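PDB 2VLI: antibiotic resistance protein, which probably acts as a P-loop phosphotransferase that confers resistance to the antibiotic tunicamycin by phosphorylating it. Local coordinates for residues H107-I112 with E163-Q168; T24-E27 with F33-E36. All coordinates share one frame; numbering follows the deposited sequence.

Contact 1. Residues H107-I112 with E163-Q168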
loop_
_atom_site.group_PDB
_atom_site.type_symbol
_atom_site.label_atom_id
_atom_site.label_comp_id
_atom_site.label_asym_id
_atom_site.label_seq_id
_atom_site.Cartn_x
_atom_site.Cartn_y
_atom_site.Cartn_z
ATOM N N HIS A 107 -13.235 -6.905 -15.463
ATOM C CA HIS A 107 -12.542 -8.041 -14.889
ATOM C C HIS A 107 -11.145 -7.618 -14.510
ATOM O O HIS A 107 -10.262 -7.496 -15.362
ATOM C CB HIS A 107 -12.459 -9.148 -15.918
ATOM C CG HIS A 107 -13.793 -9.659 -16.346
ATOM N ND1 HIS A 107 -14.502 -10.593 -15.616
ATOM C CD2 HIS A 107 -14.555 -9.369 -17.431
ATOM C CE1 HIS A 107 -15.634 -10.866 -16.237
ATOM N NE2 HIS A 107 -15.684 -10.150 -17.351
ATOM N N HIS A 108 -10.951 -7.396 -13.229
ATOM C CA HIS A 108 -9.737 -6.870 -12.744
ATOM C C HIS A 108 -8.879 -7.902 -12.005
ATOM O O HIS A 108 -9.353 -8.640 -11.124
ATOM C CB HIS A 108 -9.977 -5.641 -11.926
ATOM C CG HIS A 108 -10.903 -5.819 -10.787
ATOM N ND1 HIS A 108 -10.473 -6.197 -9.536
ATOM C CD2 HIS A 108 -12.240 -5.634 -10.691
ATOM C CE1 HIS A 108 -11.512 -6.237 -8.716
ATOM N NE2 HIS A 108 -12.596 -5.885 -9.393
ATOM N N PHE A 109 -7.621 -7.911 -12.389
ATOM C CA PHE A 109 -6.631 -8.863 -11.942
ATOM C C PHE A 109 -5.382 -8.156 -11.557
ATOM O O PHE A 109 -5.016 -7.133 -12.188
ATOM C CB PHE A 109 -6.264 -9.831 -13.093
ATOM C CG PHE A 109 -7.407 -10.612 -13.616
ATOM C CD1 PHE A 109 -7.926 -11.681 -12.879
ATOM C CD2 PHE A 109 -8.034 -10.257 -14.823
ATOM C CE1 PHE A 109 -8.987 -12.403 -13.350
ATOM C CE2 PHE A 109 -9.106 -10.973 -15.293
ATOM C CZ PHE A 109 -9.584 -12.047 -14.591
ATOM N N THR A 110 -4.664 -8.724 -10.575
ATOM C CA THR A 110 -3.302 -8.307 -10.207
ATOM C C THR A 110 -2.381 -9.526 -10.321
ATOM O O THR A 110 -2.688 -10.585 -9.794
ATOM C CB THR A 110 -3.275 -7.696 -8.793
ATOM O OG1 THR A 110 -4.048 -6.485 -8.801
ATOM C CG2 THR A 110 -1.849 -7.358 -8.294
ATOM N N LEU A 111 -1.313 -9.381 -11.098
ATOM C CA LEU A 111 -0.324 -10.446 -11.272
ATOM C C LEU A 111 0.588 -10.492 -10.113
ATOM O O LEU A 111 1.259 -9.510 -9.797
ATOM C CB LEU A 111 0.490 -10.223 -12.524
ATOM C CG LEU A 111 -0.370 -10.034 -13.761
ATOM C CD1 LEU A 111 0.460 -9.980 -15.030
ATOM C CD2 LEU A 111 -1.438 -11.114 -13.851
ATOM N N ILE A 112 0.630 -11.667 -9.479
ATOM C CA ILE A 112 1.599 -11.971 -8.437
ATOM C C ILE A 112 2.768 -12.737 -9.050
ATOM O O ILE A 112 2.676 -13.930 -9.312
ATOM C CB ILE A 112 0.984 -12.819 -7.319
ATOM C CG1 ILE A 112 -0.293 -12.155 -6.777
ATOM C CG2 ILE A 112 2.042 -13.102 -6.222
ATOM C CD1 ILE A 112 -0.114 -10.651 -6.501
ATOM N N GLU A 163 -3.981 -17.550 -20.927
ATOM C CA GLU A 163 -4.974 -18.610 -20.986
ATOM C C GLU A 163 -5.800 -18.704 -19.684
ATOM O O GLU A 163 -7.007 -18.869 -19.721
ATOM C CB GLU A 163 -4.272 -19.962 -21.291
ATOM C CG GLU A 163 -3.958 -20.101 -22.805
ATOM C CD GLU A 163 -2.906 -21.163 -23.175
ATOM O OE1 GLU A 163 -2.333 -21.839 -22.283
ATOM O OE2 GLU A 163 -2.642 -21.295 -24.392
ATOM N N GLN A 164 -5.101 -18.572 -18.565
ATOM C CA GLN A 164 -5.656 -18.540 -17.216
ATOM C C GLN A 164 -6.622 -17.369 -17.043
ATOM O O GLN A 164 -7.721 -17.526 -16.533
ATOM C CB GLN A 164 -4.481 -18.405 -16.239
ATOM C CG GLN A 164 -4.825 -18.529 -14.762
ATOM C CD GLN A 164 -5.577 -19.764 -14.499
ATOM O OE1 GLN A 164 -5.232 -20.823 -15.020
ATOM N NE2 GLN A 164 -6.635 -19.662 -13.704
ATOM N N ILE A 165 -6.215 -16.197 -17.521
ATOM C CA ILE A 165 -7.052 -15.005 -17.451
ATOM C C ILE A 165 -8.270 -15.170 -18.317
ATOM O O ILE A 165 -9.401 -14.929 -17.875
ATOM C CB ILE A 165 -6.274 -13.755 -17.842
ATOM C CG1 ILE A 165 -5.226 -13.457 -16.771
ATOM C CG2 ILE A 165 -7.254 -12.575 -18.053
ATOM C CD1 ILE A 165 -4.261 -12.372 -17.079
ATOM N N ALA A 166 -8.077 -15.632 -19.546
ATOM C CA ALA A 166 -9.235 -15.901 -20.387
ATOM C C ALA A 166 -10.213 -16.913 -19.773
ATOM O O ALA A 166 -11.407 -16.712 -19.852
ATOM C CB ALA A 166 -8.815 -16.339 -21.797
ATOM N N ALA A 167 -9.718 -18.009 -19.201
ATOM C CA ALA A 167 -10.591 -19.010 -18.535
ATOM C C ALA A 167 -11.408 -18.397 -17.402
ATOM O O ALA A 167 -12.595 -18.663 -17.257
ATOM C CB ALA A 167 -9.748 -20.227 -17.981
ATOM N N GLN A 168 -10.760 -17.569 -16.590
ATOM C CA GLN A 168 -11.446 -16.952 -15.462
ATOM C C GLN A 168 -12.586 -16.070 -15.950
ATOM O O GLN A 168 -13.675 -16.129 -15.398
ATOM C CB GLN A 168 -10.454 -16.215 -14.554
ATOM C CG GLN A 168 -9.517 -17.193 -13.890
ATOM C CD GLN A 168 -8.858 -16.735 -12.576
ATOM O OE1 GLN A 168 -7.770 -17.195 -12.256
ATOM N NE2 GLN A 168 -9.555 -15.920 -11.786
#
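Phe109, on strand 107-112, meets two side chains of helix 163-168 that stand three residues apart, just under one helical turn, Ile165 and Gln168. Ile165 comes in with its methyl branch: CG2 lies 3.7 Å from Phe109 CE2 and 4.1 Å from CD2, an oblique approach to one side of the ring. The two side chains run past each other in opposite directions. With CG1 of Ile165 anti to its carbonyl carbon (chi1 -69°), the longer branch diverges from CG2 and carries CD1 to 4.5 Å from Leu111 CD2, so one residue reaches two strand positions on the same face of the sheet. Gln168 reaches the ring edge, its NE2 3.9 Å from Phe109 CE1 and near the ring plane, and its amide is turned 89° from the ring. That amide is steadied within the helix: Gln164 NE2 donates to Gln168 OE1 (3.1 Å, N-H...O 166°), in the carbonyl plane and on a lone pair, which helps leave the NH2 side directed at Phe109. Ile151 and Val169 also pack on Phe109. The axes of segments 107-112 and 163-168 approach to 10.4 Å and run roughly antiparallel. A mainly apolar seam, with the Gln168 amide at its exposed margin, between an inner parallel strand and a helix running back against it is the alpha/beta packing expected of the P-loop kinase fold, with its strand order 2-3-1-4-5.

Contact 2. Residues T24-E27 with F33-E36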
loop_
_atom_site.group_PDB
_atom_site.type_symbol
_atom_site.label_atom_id
_atom_site.label_comp_id
_atom_site.label_asym_id
_atom_site.label_seq_id
_atom_site.Cartn_x
_atom_site.Cartn_y
_atom_site.Cartn_z
ATOM N N THR A 24 -0.230 -10.656 -25.630
ATOM C CA THR A 24 -0.663 -12.035 -25.899
ATOM C C THR A 24 -2.170 -12.213 -25.968
ATOM O O THR A 24 -2.680 -12.940 -26.835
ATOM C CB THR A 24 -0.107 -12.992 -24.811
ATOM O OG1 THR A 24 1.284 -12.709 -24.640
ATOM C CG2 THR A 24 -0.326 -14.457 -25.189
ATOM N N LEU A 25 -2.891 -11.580 -25.049
ATOM C CA LEU A 25 -4.326 -11.689 -25.026
ATOM C C LEU A 25 -4.862 -11.010 -26.249
ATOM O O LEU A 25 -5.810 -11.482 -26.865
ATOM C CB LEU A 25 -4.937 -10.987 -23.811
ATOM C CG LEU A 25 -5.056 -11.780 -22.521
ATOM C CD1 LEU A 25 -5.234 -10.817 -21.353
ATOM C CD2 LEU A 25 -6.195 -12.822 -22.609
ATOM N N HIS A 26 -4.276 -9.865 -26.562
ATOM C CA HIS A 26 -4.675 -9.101 -27.732
ATOM C C HIS A 26 -4.556 -9.947 -29.004
ATOM O O HIS A 26 -5.500 -10.011 -29.789
ATOM C CB HIS A 26 -3.845 -7.842 -27.872
ATOM C CG HIS A 26 -4.181 -7.059 -29.104
ATOM N ND1 HIS A 26 -5.477 -6.747 -29.445
ATOM C CD2 HIS A 26 -3.399 -6.601 -30.115
ATOM C CE1 HIS A 26 -5.476 -6.079 -30.587
ATOM N NE2 HIS A 26 -4.226 -5.980 -31.015
ATOM N N GLU A 27 -3.406 -10.604 -29.163
ATOM C CA GLU A 27 -3.123 -11.430 -30.361
ATOM C C GLU A 27 -4.082 -12.604 -30.504
ATOM O O GLU A 27 -4.249 -13.122 -31.600
ATOM C CB GLU A 27 -1.725 -12.002 -30.330
ATOM C CG GLU A 27 -0.559 -11.041 -30.323
ATOM C CD GLU A 27 0.789 -11.785 -30.057
ATOM O OE1 GLU A 27 0.789 -12.860 -29.379
ATOM O OE2 GLU A 27 1.857 -11.314 -30.547
ATOM N N PHE A 33 -8.817 -4.602 -28.296
ATOM C CA PHE A 33 -8.068 -3.352 -28.422
ATOM C C PHE A 33 -7.338 -3.132 -27.109
ATOM O O PHE A 33 -7.943 -3.314 -26.057
ATOM C CB PHE A 33 -9.019 -2.178 -28.725
ATOM C CG PHE A 33 -8.337 -0.834 -28.820
ATOM C CD1 PHE A 33 -8.319 0.029 -27.729
ATOM C CD2 PHE A 33 -7.758 -0.410 -30.007
ATOM C CE1 PHE A 33 -7.706 1.276 -27.809
ATOM C CE2 PHE A 33 -7.129 0.814 -30.089
ATOM C CZ PHE A 33 -7.112 1.675 -28.982
ATOM N N VAL A 34 -6.061 -2.778 -27.195
ATOM C CA VAL A 34 -5.260 -2.488 -26.042
ATOM C C VAL A 34 -5.314 -0.976 -25.726
ATOM O O VAL A 34 -4.775 -0.137 -26.443
ATOM C CB VAL A 34 -3.805 -2.967 -26.204
ATOM C CG1 VAL A 34 -3.053 -2.739 -24.923
ATOM C CG2 VAL A 34 -3.718 -4.480 -26.541
ATOM N N PHE A 35 -6.012 -0.656 -24.645
ATOM C CA PHE A 35 -6.136 0.691 -24.120
ATOM C C PHE A 35 -5.013 0.961 -23.140
ATOM O O PHE A 35 -4.927 0.313 -22.104
ATOM C CB PHE A 35 -7.490 0.796 -23.459
ATOM C CG PHE A 35 -7.811 2.136 -22.875
ATOM C CD1 PHE A 35 -8.735 2.989 -23.523
ATOM C CD2 PHE A 35 -7.272 2.538 -21.674
ATOM C CE1 PHE A 35 -9.109 4.197 -22.949
ATOM C CE2 PHE A 35 -7.646 3.731 -21.117
ATOM C CZ PHE A 35 -8.559 4.573 -21.792
ATOM N N GLU A 36 -4.137 1.912 -23.459
ATOM C CA GLU A 36 -2.918 2.165 -22.687
ATOM C C GLU A 36 -3.039 3.450 -21.913
ATOM O O GLU A 36 -2.870 4.517 -22.498
ATOM C CB GLU A 36 -1.692 2.264 -23.591
ATOM C CG GLU A 36 -1.599 1.121 -24.536
ATOM C CD GLU A 36 -0.262 1.014 -25.225
ATOM O OE1 GLU A 36 0.184 2.005 -25.882
ATOM O OE2 GLU A 36 0.319 -0.099 -25.136
#
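His26 of helix 24-27 and Phe33 at the start of segment 33-36 bring their backbones closest, with CA atoms 6.7 Å apart, yet no hydrogen bond joins the two segments. Side chains make the join instead, chiefly His26 against Val34. One methyl does the touching: Val34 CG2 lies 3.6 Å from His26 CB and 3.7 Å from CG, then 4.1 Å from ND1, so it nestles at the root of the imidazole and meets the ring obliquely. The Val34 rotamer accounts for this choice of branch. CG1 is anti to the backbone N (chi1 -175°) and stays 5.9 Å from His26 CB, while CG2, beside the N, is the branch presented to the helix. His26 in turn has CG anti to its own backbone N (chi1 177°), which carries the ring past Val34 and brings ND1 within hydrogen-bonding distance of Ser32 OG, its root remaining against the methyl. Phe33 contributes mainly through its backbone: its N is 4.1 Å from His26 ND1, too long for a hydrogen bond, and its CB bond points away from the helix. The polar partner of His26 ND1 is Ser32 OG, in the turn just before the strand, so the imidazole is held by a hydrogen bond beside its packing on Val34. Ile81, on the adjacent strand 80-84, also touches His26, and Val34 rests on Pro83. Backbone bonds from Phe33 to Pro79 and Ile81 tie this edge strand into the sheet. With 112 Å² buried in total and none of the three touching residues fully buried, the chemistry implies a modest surface join: dispersion contact between a methyl and the base of a ring, with a polar tie from ND1, made through the connecting turn, helping to orient the imidazole.

How the contacts relate
From the N terminus, strand 7-11 leads through the P-loop region into helix 20-28, and contact 2 closes the short turn from that helix to edge strand 33-34. The chain then adds strand 80-84 and reaches strand 107-112, where contact 1 opens; it closes some 50 residues later on helix 158-169. The two contacts are therefore in series, neither nested nor crossed, with centres about 14 Å apart. They still meet in space: Ile165 CG2 lies 4.2 Å from Leu25 CD1, and a Glu163-Arg28 salt bridge also links helices 158-169 and 20-28. Together they bind the two helices to separate strands of one parallel sheet.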